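Local coordinates for putative phenazine biosynthesis PhzC/PhzF protein (Clostridium difficile, PDB 4DUN) that is of unproven function but is probably an isomerase related to the enzymes of phenazine biosynthesis, at residues A[139-142]-A[148-151]. Residues are numbered along the deposited sequence; the frame is centred on the assembly and turned at random. Where two conformers were deposited one is given.
Sequences SDVY and ILLL
Ile148 O is gripped from the neighbouring strand by two groups: Tyr142 N donates a nearly straight hydrogen bond of 2.9 Å in the carbonyl plane, and Val141 CA adds a weaker CA-H...O contact at 3.5 Å. Ile148 N returns a bond of 2.9 Å to Tyr142 O, which closes this hydrogen-bonded pair of an antiparallel beta hairpin. Further along, Leu150 N bonds to Asp140 O, and Leu150 O accepts Ser139 N at 2.7 Å. Between the Tyr142-Ile148 bonds and the Leu150 N to Asp140 O bond, Val141 and Leu149 form a non-hydrogen-bonded pair. Their apolar side chains run side by side, Leu149 CD2 lying 4.1 Å from both Val141 CG1 and Val141 CG2; leucine suits this buried place, also touching Ile134 and Cys136. On the other face Tyr142 and Ile148, bulky near the main chain and so suited to extended backbone, meet through their CB atoms. Leu150, with CG anti to its N (chi1 173°), brings Leu150 CD2 to 3.5 Å from Asp140 OD2, while small, polar Ser139 hydrogen-bonds through OG to Asn152 OD1. Tyr142 and Leu150 lie against Tyr213 of helix 207-218. Strand 122-123 extends the hairpin beyond Val141, and parallel strand 176-181 beyond Leu149.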
ATOM      1  N   SER A 139      18.139 -28.228   9.170  0.50 26.99           N
ATOM      2  CA  SER A 139      18.531 -29.636   9.040  0.50 28.23           C
ATOM      3  C   SER A 139      19.477 -29.778   7.849  0.50 31.56           C
ATOM      4  O   SER A 139      20.481 -30.487   7.929  0.50 32.42           O
ATOM      5  CB  SER A 139      17.304 -30.526   8.842  0.50 32.43           C
ATOM      6  OG  SER A 139      16.260 -30.189   9.736  0.50 42.86           O
ATOM      7  N   ASP A 140      19.157 -29.061   6.755  1.00 26.49           N
ATOM      8  CA  ASP A 140      19.913 -29.062   5.497  1.00 25.64           C
ATOM      9  C   ASP A 140      19.791 -27.701   4.808  1.00 27.03           C
ATOM     10  O   ASP A 140      18.862 -26.932   5.084  1.00 24.95           O
ATOM     11  CB  ASP A 140      19.395 -30.177   4.554  1.00 26.87           C
ATOM     12  CG  ASP A 140      19.738 -31.597   4.981  1.00 48.39           C
ATOM     13  OD1 ASP A 140      20.937 -31.959   4.933  1.00 52.48           O
ATOM     14  OD2 ASP A 140      18.805 -32.357   5.328  1.00 53.09           O
ATOM     15  N   VAL A 141      20.730 -27.410   3.902  1.00 23.59           N
ATOM     16  CA  VAL A 141      20.768 -26.158   3.134  1.00 22.55           C
ATOM     17  C   VAL A 141      20.893 -26.514   1.646  1.00 25.12           C
ATOM     18  O   VAL A 141      21.769 -27.300   1.287  1.00 24.94           O
ATOM     19  CB  VAL A 141      21.920 -25.214   3.603  1.00 27.19           C
ATOM     20  CG1 VAL A 141      21.936 -23.927   2.788  1.00 26.59           C
ATOM     21  CG2 VAL A 141      21.816 -24.889   5.094  1.00 27.87           C
ATOM     22  N   TYR A 142      20.014 -25.949   0.794  1.00 22.31           N
ATOM     23  CA  TYR A 142      20.027 -26.170  -0.659  1.00 21.86           C
ATOM     24  C   TYR A 142      20.135 -24.830  -1.375  1.00 26.44           C
ATOM     25  O   TYR A 142      19.805 -23.777  -0.807  1.00 25.84           O
ATOM     26  CB  TYR A 142      18.798 -26.965  -1.135  1.00 22.73           C
ATOM     27  CG  TYR A 142      18.876 -28.425  -0.754  1.00 26.50           C
ATOM     28  CD1 TYR A 142      18.586 -28.845   0.548  1.00 29.80           C
ATOM     29  CD2 TYR A 142      19.241 -29.391  -1.687  1.00 27.97           C
ATOM     30  CE1 TYR A 142      18.704 -30.185   0.916  1.00 32.06           C
ATOM     31  CE2 TYR A 142      19.337 -30.737  -1.336  1.00 29.77           C
ATOM     32  CZ  TYR A 142      19.071 -31.127  -0.032  1.00 39.60           C
ATOM     33  OH  TYR A 142      19.157 -32.455   0.315  1.00 46.22           O
ATOM     34  N   ILE A 148      17.621 -22.127   0.151  1.00 19.16           N
ATOM     35  CA  ILE A 148      16.570 -22.975   0.709  1.00 18.15           C
ATOM     36  C   ILE A 148      17.052 -23.566   2.023  1.00 22.24           C
ATOM     37  O   ILE A 148      18.056 -24.287   2.044  1.00 22.30           O
ATOM     38  CB  ILE A 148      16.141 -24.066  -0.303  1.00 19.86           C
ATOM     39  CG1 ILE A 148      15.667 -23.407  -1.633  1.00 21.89           C
ATOM     40  CG2 ILE A 148      15.039 -24.973   0.298  1.00 19.44           C
ATOM     41  CD1 ILE A 148      15.769 -24.272  -2.826  1.00 29.49           C
ATOM     42  N   LEU A 149      16.311 -23.281   3.101  1.00 17.77           N
ATOM     43  CA  LEU A 149      16.628 -23.770   4.445  1.00 18.67           C
ATOM     44  C   LEU A 149      15.600 -24.774   4.884  1.00 24.51           C
ATOM     45  O   LEU A 149      14.420 -24.437   5.060  1.00 23.35           O
ATOM     46  CB  LEU A 149      16.712 -22.607   5.469  1.00 19.69           C
ATOM     47  CG  LEU A 149      17.612 -21.395   5.082  1.00 23.02           C
ATOM     48  CD1 LEU A 149      17.500 -20.268   6.111  1.00 24.44           C
ATOM     49  CD2 LEU A 149      19.069 -21.814   4.876  1.00 24.06           C
ATOM     50  N   LEU A 150      16.032 -26.027   5.015  1.00 22.45           N
ATOM     51  CA  LEU A 150      15.143 -27.083   5.474  1.00 22.07           C
ATOM     52  C   LEU A 150      15.070 -27.040   6.990  1.00 25.06           C
ATOM     53  O   LEU A 150      16.079 -27.258   7.666  1.00 24.04           O
ATOM     54  CB  LEU A 150      15.593 -28.474   4.960  1.00 22.68           C
ATOM     55  CG  LEU A 150      14.803 -29.667   5.530  1.00 27.94           C
ATOM     56  CD1 LEU A 150      13.383 -29.739   4.937  1.00 27.25           C
ATOM     57  CD2 LEU A 150      15.542 -30.964   5.336  1.00 31.12           C
ATOM     58  N   LEU A 151      13.871 -26.774   7.533  1.00 21.06           N
ATOM     59  CA  LEU A 151      13.682 -26.761   8.984  1.00 22.27           C
ATOM     60  C   LEU A 151      13.107 -28.106   9.433  1.00 25.81           C
ATOM     61  O   LEU A 151      12.705 -28.900   8.592  1.00 25.41           O
ATOM     62  CB  LEU A 151      12.820 -25.574   9.433  1.00 21.97           C
ATOM     63  CG  LEU A 151      13.310 -24.156   9.023  1.00 25.15           C
ATOM     64  CD1 LEU A 151      12.473 -23.069   9.713  1.00 24.40           C
ATOM     65  CD2 LEU A 151      14.801 -23.926   9.357  1.00 29.73           C
TER